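Local structure of neural-cadherin (Drosophila melanogaster, 3UBF) at residues R247-Q253 and S287-T293; Y215-Y219 and S302-T306; K32-K36 and E47-A51. The protein mediates calcium-dependent, mainly homophilic adhesion between cells and may take part in the transmission of developmental information. All coordinates share one frame; numbering follows the deposited sequence.

How the contacts relate
Contacts 1 and 2 belong to one sheet of the third cadherin domain, their centres about 9 Å apart, and they meet where strand 285-294 runs beside strand 300-310: L288 N reaches L305 O. All three contacts are partly buried. Contact 1 is a long antiparallel pairing whose Y248, L288, V290 and A292 look into the sandwich while T249 and K251 face solvent. Contact 2 starts a parallel pairing on the sheet's other flank, with Y219, V303 and L305 buried beside an exposed loop and two waters. Contact 3, about 74 Å from contact 1 between centres, lies in the first domain, where one backbone bond and the buried F35 and G50 join an edge strand to an exposed turn.

Contact 1 (R247-Q253 and S287-T293); sequences RYTLKAQ and SLIVTAT
I289 O takes two hydrogen bonds: one from K251 N on the neighbouring strand, 2.9 Å away and nearly straight at 168°, and one from a water. The same water accepts from K251 NZ at 3.2 Å and is hydrogen-bonded to T291 OG1 at 2.6 Å, so it ties a lysine ammonium, a backbone carbonyl and a threonine hydroxyl together; T291 OG1 also bonds S302 OG on the next strand. K251 gets there because CG sits between its own backbone N and carbonyl carbon (chi1 79°) and the chain bends at its last torsion (chi4 -52°). The lysine thus runs alongside I289, pointing the same way, with NZ 3.7 Å from I289 CG2. These are the third and sixth strands of the seven-stranded Greek-key sandwich of a cadherin domain, paired antiparallel, with 247-253 at the edge of its sheet. Paired backbone bonds join R247 to T293, T249 to T291 and K251 to I289, and the intervening residues add CA-H...O contacts, as where Y248 CA lies 3.1 Å from T291 O. On the K251 face T249 and T291 also stand side by side, T249 OG1 being 3.5 Å from T291 CB. The other face is apolar and packs against strands 232-239 and 260-262. Here the Y248 ring reaches obliquely toward A292, CE2 to CB 4.1 Å, while its hydroxyl is satisfied by A238 N. L250 slants across V290, bringing CD1 to 4.1 Å from CG2. Farther along, the CD2 branch of L288 settles against A252, near both its CA and its CB, and touches L250 CD2 as well.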
# COMPACT_ATOMS: atom_id res chain seq x y z
N ARG A 247 -20.06 -7.87 20.59
CA ARG A 247 -21.47 -7.54 20.42
C ARG A 247 -21.62 -6.10 19.89
O ARG A 247 -21.11 -5.15 20.49
CB ARG A 247 -22.23 -7.70 21.74
CG ARG A 247 -23.71 -7.29 21.64
CD ARG A 247 -24.52 -7.78 22.83
NE ARG A 247 -25.82 -8.32 22.40
CZ ARG A 247 -26.03 -9.58 22.04
NH1 ARG A 247 -25.02 -10.46 22.04
NH2 ARG A 247 -27.24 -9.98 21.67
N TYR A 248 -22.31 -5.96 18.76
CA TYR A 248 -22.51 -4.65 18.14
C TYR A 248 -23.87 -4.09 18.49
O TYR A 248 -24.87 -4.81 18.45
CB TYR A 248 -22.39 -4.74 16.61
CG TYR A 248 -21.09 -5.30 16.13
CD1 TYR A 248 -20.97 -6.64 15.79
CD2 TYR A 248 -19.96 -4.49 16.02
CE1 TYR A 248 -19.76 -7.16 15.35
CE2 TYR A 248 -18.75 -4.99 15.58
CZ TYR A 248 -18.66 -6.33 15.25
OH TYR A 248 -17.46 -6.85 14.82
N THR A 249 -23.91 -2.81 18.84
CA THR A 249 -25.17 -2.09 18.96
C THR A 249 -25.15 -0.82 18.13
O THR A 249 -24.09 -0.37 17.69
CB THR A 249 -25.58 -1.76 20.41
OG1 THR A 249 -24.58 -0.95 21.04
CG2 THR A 249 -25.84 -3.02 21.22
N LEU A 250 -26.34 -0.26 17.94
CA LEU A 250 -26.56 0.84 17.02
C LEU A 250 -27.58 1.80 17.60
O LEU A 250 -28.72 1.42 17.89
CB LEU A 250 -27.07 0.29 15.69
CG LEU A 250 -27.32 1.29 14.55
CD1 LEU A 250 -26.81 0.73 13.24
CD2 LEU A 250 -28.80 1.65 14.46
N LYS A 251 -27.17 3.05 17.79
CA LYS A 251 -28.12 4.09 18.18
C LYS A 251 -28.12 5.25 17.19
O LYS A 251 -27.11 5.51 16.54
CB LYS A 251 -27.87 4.56 19.62
CG LYS A 251 -26.73 5.54 19.79
CD LYS A 251 -26.67 6.09 21.23
CE LYS A 251 -25.29 6.68 21.52
NZ LYS A 251 -24.21 5.70 21.18
N ALA A 252 -29.25 5.92 17.08
CA ALA A 252 -29.39 7.06 16.19
C ALA A 252 -29.05 8.35 16.91
O ALA A 252 -29.50 8.58 18.03
CB ALA A 252 -30.79 7.13 15.65
N GLN A 253 -28.23 9.18 16.27
CA GLN A 253 -27.96 10.53 16.76
C GLN A 253 -28.94 11.49 16.11
O GLN A 253 -28.84 11.80 14.92
CB GLN A 253 -26.50 10.92 16.48
CG GLN A 253 -25.56 10.79 17.68
CD GLN A 253 -26.08 9.87 18.81
OE1 GLN A 253 -26.33 8.67 18.59
NE2 GLN A 253 -26.22 10.43 20.01
N SER A 287 -27.28 10.06 11.03
CA SER A 287 -26.08 9.91 11.83
C SER A 287 -26.31 8.86 12.89
O SER A 287 -27.20 8.99 13.73
CB SER A 287 -25.71 11.23 12.51
OG SER A 287 -25.28 12.16 11.55
N LEU A 288 -25.51 7.82 12.84
CA LEU A 288 -25.68 6.70 13.74
C LEU A 288 -24.37 6.43 14.44
O LEU A 288 -23.30 6.77 13.93
CB LEU A 288 -26.13 5.46 12.96
CG LEU A 288 -27.33 5.63 12.01
CD1 LEU A 288 -27.35 4.54 10.95
CD2 LEU A 288 -28.66 5.65 12.79
N ILE A 289 -24.45 5.84 15.63
CA ILE A 289 -23.26 5.40 16.31
C ILE A 289 -23.38 3.91 16.52
O ILE A 289 -24.34 3.43 17.14
CB ILE A 289 -23.05 6.12 17.65
CG1 ILE A 289 -22.82 7.61 17.43
CG2 ILE A 289 -21.84 5.53 18.38
CD1 ILE A 289 -22.72 8.43 18.72
N VAL A 290 -22.39 3.19 16.00
CA VAL A 290 -22.24 1.78 16.27
C VAL A 290 -21.28 1.57 17.44
O VAL A 290 -20.20 2.17 17.49
CB VAL A 290 -21.77 0.98 15.03
CG1 VAL A 290 -21.61 -0.52 15.38
CG2 VAL A 290 -22.77 1.16 13.88
N THR A 291 -21.69 0.73 18.38
CA THR A 291 -20.83 0.36 19.49
C THR A 291 -20.44 -1.10 19.38
O THR A 291 -21.28 -1.95 19.09
CB THR A 291 -21.51 0.66 20.82
OG1 THR A 291 -21.88 2.04 20.85
CG2 THR A 291 -20.58 0.37 22.01
N ALA A 292 -19.14 -1.37 19.56
CA ALA A 292 -18.62 -2.73 19.70
C ALA A 292 -18.34 -3.02 21.17
O ALA A 292 -17.55 -2.33 21.81
CB ALA A 292 -17.35 -2.92 18.88
N THR A 293 -18.97 -4.06 21.70
CA THR A 293 -18.83 -4.40 23.10
C THR A 293 -18.29 -5.81 23.26
O THR A 293 -18.80 -6.75 22.67
CB THR A 293 -20.19 -4.28 23.81
OG1 THR A 293 -20.72 -2.97 23.55
CG2 THR A 293 -20.05 -4.48 25.31
O HOH W 1 -24.14 2.82 19.89
O HOH W 2 -29.68 11.08 12.64

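Contact 2 (Y215-Y219 and S302-T306); sequences YMPSY and SVDLT
Y219 and V303 cross at about a right angle, the CD1 side of the tyrosine ring lying against both methyls of the valine, with CD1 3.7 Å from V303 CG1. The torsion of V303 divides the work of its branches: CG1, between the backbone N and the carbonyl carbon (chi1 73°), faces the ring, while CG2, anti to that N, touches the ring too and also packs against the loop, coming within 3.2 Å of P217 O. M216 covers one face of the Y219 ring, its CB 3.5 Å above the plane and offset toward the rim, and M216 N gives the phenol oxygen a weak hydrogen bond. At the CB end of the ring, L305 swings CD1 in to 3.7 Å from Y219 CB. Both Y219 and L305 also touch I236, across the interior of the sandwich. In the cadherin fold the first strand crosses from one sheet to the other; residues 215-218 make that crossing, leaving strand 213-214, in the sheet with 232-239, and Y219 begins the strand that pairs in parallel with 300-310. The joining bonds straddle L305. Y219 N donates to D304 O at 2.8 Å, nearly along the C=O axis, and T306 N donates to Y219 O at 2.9 Å, tilted 28° out of the carbonyl plane. Y219 O also accepts from a water that is hydrogen-bonded to T306 OG1, and L305 CA-H points at it too. Ahead of the ladder a second water links the loop to the strand: it accepts from D304 N at 2.7 Å and donates to P217 O and to D304 OD2.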
# COMPACT_ATOMS: atom_id res chain seq x y z
N TYR A 215 -12.50 -1.62 12.04
CA TYR A 215 -11.69 -1.74 10.82
C TYR A 215 -11.69 -0.49 9.96
O TYR A 215 -10.87 -0.35 9.06
CB TYR A 215 -12.06 -3.01 10.03
CG TYR A 215 -11.27 -4.20 10.51
CD1 TYR A 215 -11.78 -5.05 11.49
CD2 TYR A 215 -9.98 -4.44 10.03
CE1 TYR A 215 -11.04 -6.13 11.95
CE2 TYR A 215 -9.24 -5.51 10.48
CZ TYR A 215 -9.77 -6.35 11.44
OH TYR A 215 -9.03 -7.42 11.91
N MET A 216 -12.60 0.44 10.25
CA MET A 216 -12.55 1.79 9.68
C MET A 216 -12.75 2.82 10.81
O MET A 216 -13.54 2.58 11.73
CB MET A 216 -13.66 1.98 8.64
CG MET A 216 -13.87 0.81 7.72
SD MET A 216 -13.48 1.20 6.05
CE MET A 216 -14.48 2.67 5.81
N PRO A 217 -12.06 3.98 10.72
CA PRO A 217 -12.23 5.00 11.74
C PRO A 217 -13.61 5.68 11.69
O PRO A 217 -14.05 6.26 12.68
CB PRO A 217 -11.12 5.99 11.42
CG PRO A 217 -10.95 5.87 9.96
CD PRO A 217 -11.13 4.42 9.67
N SER A 218 -14.26 5.62 10.53
CA SER A 218 -15.67 5.98 10.40
C SER A 218 -16.30 5.24 9.23
O SER A 218 -15.62 4.78 8.33
CB SER A 218 -15.88 7.50 10.26
OG SER A 218 -15.37 8.01 9.03
N TYR A 219 -17.62 5.12 9.26
CA TYR A 219 -18.33 4.40 8.23
C TYR A 219 -19.37 5.29 7.58
O TYR A 219 -20.01 6.10 8.24
CB TYR A 219 -19.00 3.16 8.81
CG TYR A 219 -18.03 2.11 9.27
CD1 TYR A 219 -17.46 2.18 10.54
CD2 TYR A 219 -17.68 1.05 8.45
CE1 TYR A 219 -16.58 1.21 10.97
CE2 TYR A 219 -16.80 0.08 8.88
CZ TYR A 219 -16.25 0.17 10.14
OH TYR A 219 -15.37 -0.78 10.58
N SER A 302 -16.88 2.99 20.20
CA SER A 302 -17.87 3.49 19.26
C SER A 302 -17.27 4.08 17.99
O SER A 302 -16.12 4.48 17.95
CB SER A 302 -18.78 4.50 19.95
OG SER A 302 -19.72 3.81 20.75
N VAL A 303 -18.08 4.10 16.94
CA VAL A 303 -17.68 4.66 15.65
C VAL A 303 -18.89 5.32 15.00
O VAL A 303 -20.02 4.94 15.27
CB VAL A 303 -17.06 3.56 14.74
CG1 VAL A 303 -18.14 2.60 14.20
CG2 VAL A 303 -16.23 4.17 13.63
N ASP A 304 -18.66 6.33 14.17
CA ASP A 304 -19.76 6.97 13.45
C ASP A 304 -20.14 6.17 12.24
O ASP A 304 -19.27 5.70 11.50
CB ASP A 304 -19.39 8.37 12.98
CG ASP A 304 -19.05 9.29 14.10
OD1 ASP A 304 -19.84 9.39 15.06
OD2 ASP A 304 -17.96 9.91 14.01
N LEU A 305 -21.44 6.02 12.06
CA LEU A 305 -21.99 5.53 10.82
C LEU A 305 -22.90 6.61 10.25
O LEU A 305 -23.80 7.12 10.94
CB LEU A 305 -22.74 4.21 11.05
CG LEU A 305 -23.55 3.64 9.88
CD1 LEU A 305 -22.70 3.42 8.65
CD2 LEU A 305 -24.21 2.34 10.32
N THR A 306 -22.63 6.99 9.01
CA THR A 306 -23.41 7.98 8.32
C THR A 306 -24.10 7.30 7.15
O THR A 306 -23.44 6.66 6.32
CB THR A 306 -22.53 9.15 7.86
OG1 THR A 306 -21.85 9.69 9.01
CG2 THR A 306 -23.35 10.25 7.22
O HOH W 3 -16.30 7.67 13.86
O HOH W 4 -19.44 8.64 9.32

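Contact 3 (K32-K36 and E47-A51); sequences KETFK and ETNGA
The tight turn linking strands 44-46 and 51-54 of the first cadherin domain in this fragment is a type I turn with a G1 bulge, and it is pressed against edge strand 34-37. Within the turn G50 N bonds E47 O and E47 N bonds A51 O. N49 adds an Asx turn, its OD1 accepting from A51 N at 2.8 Å. Across the contact one backbone bond does the joining: F35 N donates to T48 O at 2.7 Å, almost straight at 168°, from a position tilted out of the carbonyl plane. T48 O also lies at the edge of the F35 ring, in its plane, and T34 CA-H approaches it, CA to O 3.3 Å. With CG anti to its carbonyl carbon (chi1 -59°), F35 lays one ring face over G50, CD1 being 3.3 Å from both G50 N and G50 CA. Glycine suits this spot twice over: its positive phi would jam a CB against the preceding carbonyl oxygen, and that CB would collide with F35 CD1. The F35 side chain also touches L26 and K28 of the preceding loop and I75 of the neighbouring strand 68-76. Cut back to an alanine, F35 would probably keep its backbone bond to T48 but open a gap over G50, leaving the turn without its apolar backing. Toward the surface T34 and T48 run side by side, their CG2 methyls touching at 3.7 Å.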
# COMPACT_ATOMS: atom_id res chain seq x y z
N LYS A 32 22.38 5.76 -47.32
CA LYS A 32 23.07 4.48 -47.36
C LYS A 32 23.95 4.18 -46.13
O LYS A 32 24.88 3.38 -46.18
CB LYS A 32 23.87 4.34 -48.67
CG LYS A 32 23.02 4.30 -49.95
CD LYS A 32 21.74 3.47 -49.75
CE LYS A 32 20.94 3.29 -51.05
NZ LYS A 32 19.56 2.79 -50.70
N GLU A 33 23.63 4.82 -45.01
CA GLU A 33 24.38 4.54 -43.79
C GLU A 33 23.99 3.20 -43.17
O GLU A 33 22.82 2.81 -43.18
CB GLU A 33 24.22 5.68 -42.78
CG GLU A 33 25.04 6.89 -43.19
CD GLU A 33 24.86 8.09 -42.30
OE1 GLU A 33 23.91 8.14 -41.47
OE2 GLU A 33 25.70 9.01 -42.43
N THR A 34 24.99 2.50 -42.66
CA THR A 34 24.74 1.28 -41.91
C THR A 34 25.27 1.46 -40.49
O THR A 34 26.25 2.18 -40.27
CB THR A 34 25.34 0.03 -42.58
OG1 THR A 34 26.77 0.17 -42.69
CG2 THR A 34 24.72 -0.19 -43.96
N PHE A 35 24.60 0.82 -39.54
CA PHE A 35 24.92 0.93 -38.13
C PHE A 35 25.49 -0.37 -37.62
O PHE A 35 25.29 -1.42 -38.22
CB PHE A 35 23.69 1.35 -37.33
CG PHE A 35 23.10 2.65 -37.79
CD1 PHE A 35 22.38 2.72 -38.97
CD2 PHE A 35 23.30 3.80 -37.05
CE1 PHE A 35 21.84 3.93 -39.41
CE2 PHE A 35 22.77 5.02 -37.49
CZ PHE A 35 22.05 5.08 -38.67
N LYS A 36 26.20 -0.27 -36.50
CA LYS A 36 26.82 -1.40 -35.81
C LYS A 36 27.17 -0.91 -34.41
O LYS A 36 27.70 0.20 -34.26
CB LYS A 36 28.08 -1.85 -36.55
CG LYS A 36 28.49 -3.28 -36.26
CD LYS A 36 29.38 -3.83 -37.37
N GLU A 47 20.67 -3.17 -35.17
CA GLU A 47 20.61 -3.72 -36.52
C GLU A 47 21.45 -2.89 -37.48
O GLU A 47 21.81 -1.76 -37.18
CB GLU A 47 19.17 -3.82 -37.03
CG GLU A 47 18.29 -4.83 -36.30
CD GLU A 47 18.63 -6.28 -36.61
OE1 GLU A 47 19.06 -6.99 -35.66
OE2 GLU A 47 18.49 -6.72 -37.78
N THR A 48 21.75 -3.47 -38.63
CA THR A 48 22.43 -2.79 -39.71
C THR A 48 21.73 -1.49 -40.12
O THR A 48 22.38 -0.49 -40.41
CB THR A 48 22.55 -3.73 -40.92
OG1 THR A 48 23.37 -4.84 -40.54
CG2 THR A 48 23.17 -3.03 -42.12
N ASN A 49 20.40 -1.51 -40.12
CA ASN A 49 19.60 -0.35 -40.50
C ASN A 49 19.42 0.70 -39.39
O ASN A 49 18.69 1.68 -39.56
CB ASN A 49 18.23 -0.79 -41.04
CG ASN A 49 17.33 -1.39 -39.95
OD1 ASN A 49 17.66 -1.37 -38.75
ND2 ASN A 49 16.18 -1.92 -40.36
N GLY A 50 20.05 0.48 -38.24
CA GLY A 50 19.92 1.41 -37.12
C GLY A 50 18.77 1.17 -36.15
O GLY A 50 18.63 1.90 -35.17
N ALA A 51 17.95 0.15 -36.41
CA ALA A 51 16.92 -0.23 -35.45
C ALA A 51 17.58 -0.77 -34.18
O ALA A 51 18.42 -1.67 -34.26
CB ALA A 51 15.98 -1.26 -36.05